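Local coordinates for protein beta subunit of a putative Aromatic-ring-hydroxylating dioxygenase (Novosphingobium aromaticivorans DSM 12444, PDB 3EBY) that probably serves as the beta subunit of an aromatic-ring-hydroxylating dioxygenase, a member of the NTF2-like clan that assembles as a trimer, at residues 18-23 / 132-137; 96-101 / 106-111. All coordinates share one frame; numbering follows the deposited sequence. Where two conformers were deposited one is given.

Contact 1. Residues 18-23 / 132-137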
loop_
_atom_site.group_PDB
_atom_site.type_symbol
_atom_site.label_atom_id
_atom_site.label_comp_id
_atom_site.label_asym_id
_atom_site.label_seq_id
_atom_site.Cartn_x
_atom_site.Cartn_y
_atom_site.Cartn_z
ATOM N N ASP A 18 -8.435 -9.032 4.280
ATOM C CA ASP A 18 -7.862 -9.563 5.538
ATOM C C ASP A 18 -6.865 -10.697 5.242
ATOM O O ASP A 18 -5.740 -10.708 5.758
ATOM C CB ASP A 18 -8.969 -10.122 6.440
ATOM C CG ASP A 18 -9.763 -9.050 7.160
ATOM O OD1 ASP A 18 -9.374 -7.873 7.183
ATOM O OD2 ASP A 18 -10.764 -9.440 7.809
ATOM N N PHE A 19 -7.264 -11.611 4.357
ATOM C CA PHE A 19 -6.391 -12.697 3.925
ATOM C C PHE A 19 -5.056 -12.129 3.410
ATOM O O PHE A 19 -3.977 -12.574 3.822
ATOM C CB PHE A 19 -7.073 -13.529 2.815
ATOM C CG PHE A 19 -6.222 -14.660 2.292
ATOM C CD1 PHE A 19 -5.197 -14.410 1.393
ATOM C CD2 PHE A 19 -6.374 -15.955 2.792
ATOM C CE1 PHE A 19 -4.389 -15.409 0.942
ATOM C CE2 PHE A 19 -5.531 -16.982 2.359
ATOM C CZ PHE A 19 -4.526 -16.696 1.429
ATOM N N ASN A 20 -5.117 -11.138 2.513
ATOM C CA ASN A 20 -3.881 -10.598 1.921
ATOM C C ASN A 20 -2.979 -9.922 2.971
ATOM O O ASN A 20 -1.766 -10.110 2.949
ATOM C CB ASN A 20 -4.187 -9.643 0.754
ATOM C CG ASN A 20 -4.542 -10.394 -0.534
ATOM O OD1 ASN A 20 -4.259 -11.579 -0.652
ATOM N ND2 ASN A 20 -5.302 -9.740 -1.429
ATOM N N ALA A 21 -3.578 -9.174 3.893
ATOM C CA ALA A 21 -2.801 -8.526 4.972
ATOM C C ALA A 21 -2.023 -9.566 5.791
ATOM O O ALA A 21 -0.819 -9.436 6.003
ATOM C CB ALA A 21 -3.717 -7.683 5.867
ATOM N N ALA A 22 -2.702 -10.655 6.164
ATOM C CA ALA A 22 -2.117 -11.713 6.972
ATOM C C ALA A 22 -1.119 -12.552 6.176
ATOM O O ALA A 22 -0.131 -12.981 6.712
ATOM C CB ALA A 22 -3.209 -12.605 7.526
ATOM N N TYR A 23 -1.369 -12.691 4.870
ATOM C CA TYR A 23 -0.471 -13.425 3.970
ATOM C C TYR A 23 0.888 -12.688 3.892
ATOM O O TYR A 23 1.970 -13.291 4.015
ATOM C CB TYR A 23 -1.126 -13.531 2.577
ATOM C CG TYR A 23 -0.286 -14.219 1.501
ATOM C CD1 TYR A 23 0.718 -13.531 0.814
ATOM C CD2 TYR A 23 -0.517 -15.546 1.153
ATOM C CE1 TYR A 23 1.479 -14.164 -0.158
ATOM C CE2 TYR A 23 0.256 -16.179 0.167
ATOM C CZ TYR A 23 1.259 -15.494 -0.452
ATOM O OH TYR A 23 1.990 -16.113 -1.460
ATOM N N ASP A 132 -5.896 -14.301 -8.438
ATOM C CA ASP A 132 -6.297 -15.323 -7.487
ATOM C C ASP A 132 -7.666 -15.948 -7.773
ATOM O O ASP A 132 -8.587 -15.289 -8.307
ATOM C CB ASP A 132 -6.358 -14.726 -6.071
ATOM C CG ASP A 132 -5.046 -14.148 -5.613
ATOM O OD1 ASP A 132 -3.990 -14.776 -5.858
ATOM O OD2 ASP A 132 -5.079 -13.075 -4.946
ATOM N N ARG A 133 -7.793 -17.202 -7.347
ATOM C CA ARG A 133 -9.081 -17.870 -7.177
ATOM C C ARG A 133 -9.164 -18.320 -5.727
ATOM O O ARG A 133 -8.308 -19.090 -5.255
ATOM C CB ARG A 133 -9.206 -19.090 -8.093
ATOM C CG ARG A 133 -9.090 -18.752 -9.559
ATOM C CD ARG A 133 -9.528 -19.903 -10.462
ATOM N NE ARG A 133 -8.554 -20.990 -10.520
ATOM C CZ ARG A 133 -8.821 -22.276 -10.278
ATOM N NH1 ARG A 133 -10.061 -22.678 -9.978
ATOM N NH2 ARG A 133 -7.847 -23.180 -10.388
ATOM N N PHE A 134 -10.104 -17.718 -5.007
ATOM C CA PHE A 134 -10.362 -18.003 -3.605
ATOM C C PHE A 134 -11.548 -18.962 -3.426
ATOM O O PHE A 134 -12.589 -18.826 -4.083
ATOM C CB PHE A 134 -10.677 -16.708 -2.847
ATOM C CG PHE A 134 -9.492 -15.867 -2.570
ATOM C CD1 PHE A 134 -8.737 -16.080 -1.421
ATOM C CD2 PHE A 134 -9.154 -14.823 -3.406
ATOM C CE1 PHE A 134 -7.631 -15.307 -1.147
ATOM C CE2 PHE A 134 -8.055 -14.015 -3.105
ATOM C CZ PHE A 134 -7.298 -14.282 -1.968
ATOM N N ASP A 135 -11.410 -19.851 -2.459
ATOM C CA ASP A 135 -12.484 -20.729 -2.014
ATOM C C ASP A 135 -12.994 -20.168 -0.669
ATOM O O ASP A 135 -12.261 -20.179 0.333
ATOM C CB ASP A 135 -11.916 -22.132 -1.833
ATOM C CG ASP A 135 -12.938 -23.132 -1.303
ATOM O OD1 ASP A 135 -14.102 -22.748 -1.026
ATOM O OD2 ASP A 135 -12.591 -24.344 -1.255
ATOM N N LEU A 136 -14.207 -19.596 -0.684
ATOM C CA LEU A 136 -14.809 -18.986 0.510
ATOM C C LEU A 136 -15.882 -19.896 1.116
ATOM O O LEU A 136 -16.728 -19.423 1.878
ATOM C CB LEU A 136 -15.462 -17.630 0.165
ATOM C CG LEU A 136 -14.605 -16.379 0.317
ATOM C CD1 LEU A 136 -13.211 -16.614 -0.177
ATOM C CD2 LEU A 136 -15.261 -15.166 -0.393
ATOM N N SER A 137 -15.843 -21.186 0.780
ATOM C CA SER A 137 -16.805 -22.153 1.307
ATOM C C SER A 137 -16.451 -22.512 2.742
ATOM O O SER A 137 -15.332 -22.282 3.188
ATOM C CB SER A 137 -16.798 -23.425 0.460
ATOM O OG SER A 137 -15.642 -24.206 0.746
HETATM O O HOH W 1 -6.234 -10.711 -4.118
#
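Phe19 and Phe134 meet as a T-shaped pair: the rim of the Phe134 ring points at one face of the Phe19 ring, with the planes at 82° and the centroids 5.2 Å apart. The touching atom is CE1 of Phe134, which sits over the rim of the Phe19 face rather than its middle, 3.6 Å from Phe19 CD1. Other atoms lie at the ring edges: Asn20 OD1 near the planes of both rings, and an ordered water at the edge of Phe134. With CG anti to the backbone N (chi1 179°), Phe19 reaches out of helix 8-28 toward strand 122-135, spanning backbones whose nearest CA atoms, those of Phe19 and Phe134, are 10.0 Å apart. Leu143 of the next strand touches both rings, and Ile16 of the helix touches Phe134.

Beside the rings the same water accepts from Asn20 ND2 at 3.0 Å and donates to Asp132 OD2 at 2.8 Å. Arg146 ties the polar groups together further, in a salt bridge with Asp132 OD1 and a hydrogen bond to Asn20 OD1. An alanine in place of Phe19 would remove the face on which Phe134 rests and would probably leave that ring freer to turn. The helix thus packs on the sheet through an aromatic pair flanked by buried polar groups, whose water and arginine probably help offset the cost of burying the Asp132 carboxylate.

Contact 2. Residues 96-101 / 106-111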
loop_
_atom_site.group_PDB
_atom_site.type_symbol
_atom_site.label_atom_id
_atom_site.label_comp_id
_atom_site.label_asym_id
_atom_site.label_seq_id
_atom_site.Cartn_x
_atom_site.Cartn_y
_atom_site.Cartn_z
ATOM N N VAL A 96 -9.299 -6.174 -6.091
ATOM C CA VAL A 96 -10.423 -6.008 -7.015
ATOM C C VAL A 96 -11.035 -7.356 -7.331
ATOM O O VAL A 96 -10.367 -8.258 -7.883
ATOM C CB VAL A 96 -9.974 -5.316 -8.341
ATOM C CG1 VAL A 96 -11.162 -5.132 -9.284
ATOM C CG2 VAL A 96 -9.289 -3.951 -8.047
ATOM N N ILE A 97 -12.263 -7.553 -6.878
ATOM C CA ILE A 97 -12.987 -8.788 -7.155
ATOM C C ILE A 97 -13.445 -8.770 -8.618
ATOM O O ILE A 97 -14.148 -7.837 -9.058
ATOM C CB ILE A 97 -14.171 -8.961 -6.203
ATOM C CG1 ILE A 97 -13.657 -9.180 -4.765
ATOM C CG2 ILE A 97 -15.089 -10.141 -6.648
ATOM C CD1 ILE A 97 -14.750 -9.109 -3.720
ATOM N N THR A 98 -13.061 -9.810 -9.348
ATOM C CA THR A 98 -13.283 -9.892 -10.781
ATOM C C THR A 98 -14.340 -10.910 -11.198
ATOM O O THR A 98 -14.711 -10.957 -12.366
ATOM C CB THR A 98 -11.975 -10.231 -11.521
ATOM O OG1 THR A 98 -11.456 -11.490 -11.055
ATOM C CG2 THR A 98 -10.932 -9.125 -11.316
ATOM N N GLY A 99 -14.824 -11.721 -10.257
ATOM C CA GLY A 99 -15.901 -12.659 -10.548
ATOM C C GLY A 99 -16.330 -13.425 -9.321
ATOM O O GLY A 99 -15.536 -13.652 -8.392
ATOM N N VAL A 100 -17.594 -13.816 -9.305
ATOM C CA VAL A 100 -18.144 -14.545 -8.193
ATOM C C VAL A 100 -19.042 -15.629 -8.746
ATOM O O VAL A 100 -19.903 -15.359 -9.585
ATOM C CB VAL A 100 -18.955 -13.611 -7.248
ATOM C CG1 VAL A 100 -19.636 -14.421 -6.132
ATOM C CG2 VAL A 100 -18.053 -12.501 -6.674
ATOM N N GLU A 101 -18.699 -16.869 -8.443
ATOM C CA GLU A 101 -19.563 -17.993 -8.763
ATOM C C GLU A 101 -19.838 -18.750 -7.468
ATOM O O GLU A 101 -19.049 -19.593 -7.044
ATOM C CB GLU A 101 -18.903 -18.884 -9.807
ATOM C CG GLU A 101 -18.763 -18.223 -11.184
ATOM N N SER A 106 -12.937 -14.868 -7.716
ATOM C CA SER A 106 -11.688 -14.464 -8.357
ATOM C C SER A 106 -11.385 -13.026 -7.976
ATOM O O SER A 106 -12.296 -12.216 -7.783
ATOM C CB SER A 106 -11.769 -14.604 -9.875
ATOM O OG SER A 106 -12.830 -13.842 -10.417
ATOM N N ALA A 107 -10.110 -12.742 -7.779
ATOM C CA ALA A 107 -9.652 -11.372 -7.409
ATOM C C ALA A 107 -8.239 -11.125 -7.852
ATOM O O ALA A 107 -7.495 -12.059 -8.119
ATOM C CB ALA A 107 -9.784 -11.124 -5.895
ATOM N N GLU A 108 -7.878 -9.842 -7.899
ATOM C CA GLU A 108 -6.518 -9.408 -8.233
ATOM C C GLU A 108 -6.110 -8.282 -7.303
ATOM O O GLU A 108 -6.951 -7.496 -6.895
ATOM C CB GLU A 108 -6.442 -8.948 -9.687
ATOM C CG GLU A 108 -6.982 -9.985 -10.691
ATOM C CD GLU A 108 -6.788 -9.610 -12.155
ATOM O OE1 GLU A 108 -6.128 -8.583 -12.475
ATOM O OE2 GLU A 108 -7.341 -10.353 -12.990
ATOM N N ALA A 109 -4.819 -8.238 -6.939
ATOM C CA ALA A 109 -4.293 -7.184 -6.068
ATOM C C ALA A 109 -2.837 -6.909 -6.411
ATOM O O ALA A 109 -2.045 -7.851 -6.585
ATOM C CB ALA A 109 -4.439 -7.596 -4.599
ATOM N N SER A 110 -2.485 -5.629 -6.553
ATOM C CA SER A 110 -1.112 -5.229 -6.779
ATOM C C SER A 110 -0.308 -5.442 -5.520
ATOM O O SER A 110 -0.843 -5.385 -4.427
ATOM C CB SER A 110 -1.005 -3.752 -7.197
ATOM O OG SER A 110 -1.565 -3.589 -8.490
ATOM N N TYR A 111 0.975 -5.711 -5.694
ATOM C CA TYR A 111 1.912 -5.869 -4.570
ATOM C C TYR A 111 3.326 -5.415 -4.932
ATOM O O TYR A 111 3.733 -5.422 -6.101
ATOM C CB TYR A 111 1.957 -7.338 -4.088
ATOM C CG TYR A 111 2.701 -8.266 -5.054
ATOM C CD1 TYR A 111 4.095 -8.303 -5.093
ATOM C CD2 TYR A 111 2.003 -9.029 -5.988
ATOM C CE1 TYR A 111 4.765 -9.105 -6.023
ATOM C CE2 TYR A 111 2.690 -9.795 -6.971
ATOM C CZ TYR A 111 4.058 -9.816 -6.975
ATOM O OH TYR A 111 4.748 -10.525 -7.950
HETATM O O HOH W 2 -9.098 -12.302 -12.335
#
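In one conformer of Ser106, OG lies 2.8 Å from Thr98 OG1, a hydrogen bond of undecided direction that the other conformer may not keep. Thr98 OG1 stands between its own backbone N and carbonyl carbon (chi1 59°), as does Ser106 OG in that conformer (58°). Thr98 then reaches the other way along the strand: its side chain crosses that of Glu108 at about a right angle, CG2 lying 4.1 Å from Glu108 CG, while a water joins OG1 to Glu108 OE2. The other carboxylate oxygen of Glu108 is in a salt bridge with Lys129. On the opposite face, Ile97 and Ala107 form a non-hydrogen-bonded pair, their side chains only loosely in touch.

Val96 and Glu108 are a hydrogen-bonded pair, Val96 N giving to Glu108 O at 2.8 Å. Beyond Ile97 the register slips by one, and Thr98 and Gly99 both face Ser106 in a classic beta bulge. Thr98 N donates to Ser106 O from 45° above the carbonyl plane, and Ser106 N donates to Gly99 O at 2.9 Å. The bulge is thus held mainly by backbone bonds, with the hydroxyl bond added in one serine conformer and water carrying the polar network to Glu108.

Overall arrangement
The two contacts illustrate how one sheet is held within itself, strand to strand, and against the helix that packs on it. Contact 1 is buried and joins helix 8-28 to strand 122-135 through side chains and a bridging water; contact 2 lies at the surface, in the hairpin of strands 87-101 and 104-116, and relies mainly on main-chain bonds. Strands 104-116 and 122-135 are neighbours in the sheet, so the contacts meet: Asp132 N probably donates to Ala107 O at 2.8 Å, and Asn20 packs on Ala109. Their centres lie about 10 Å apart. Both also border other subunits: Asp18 pairs with Arg94 of the second subunit, while Val96 and Glu108 pack on Leu25 of the third.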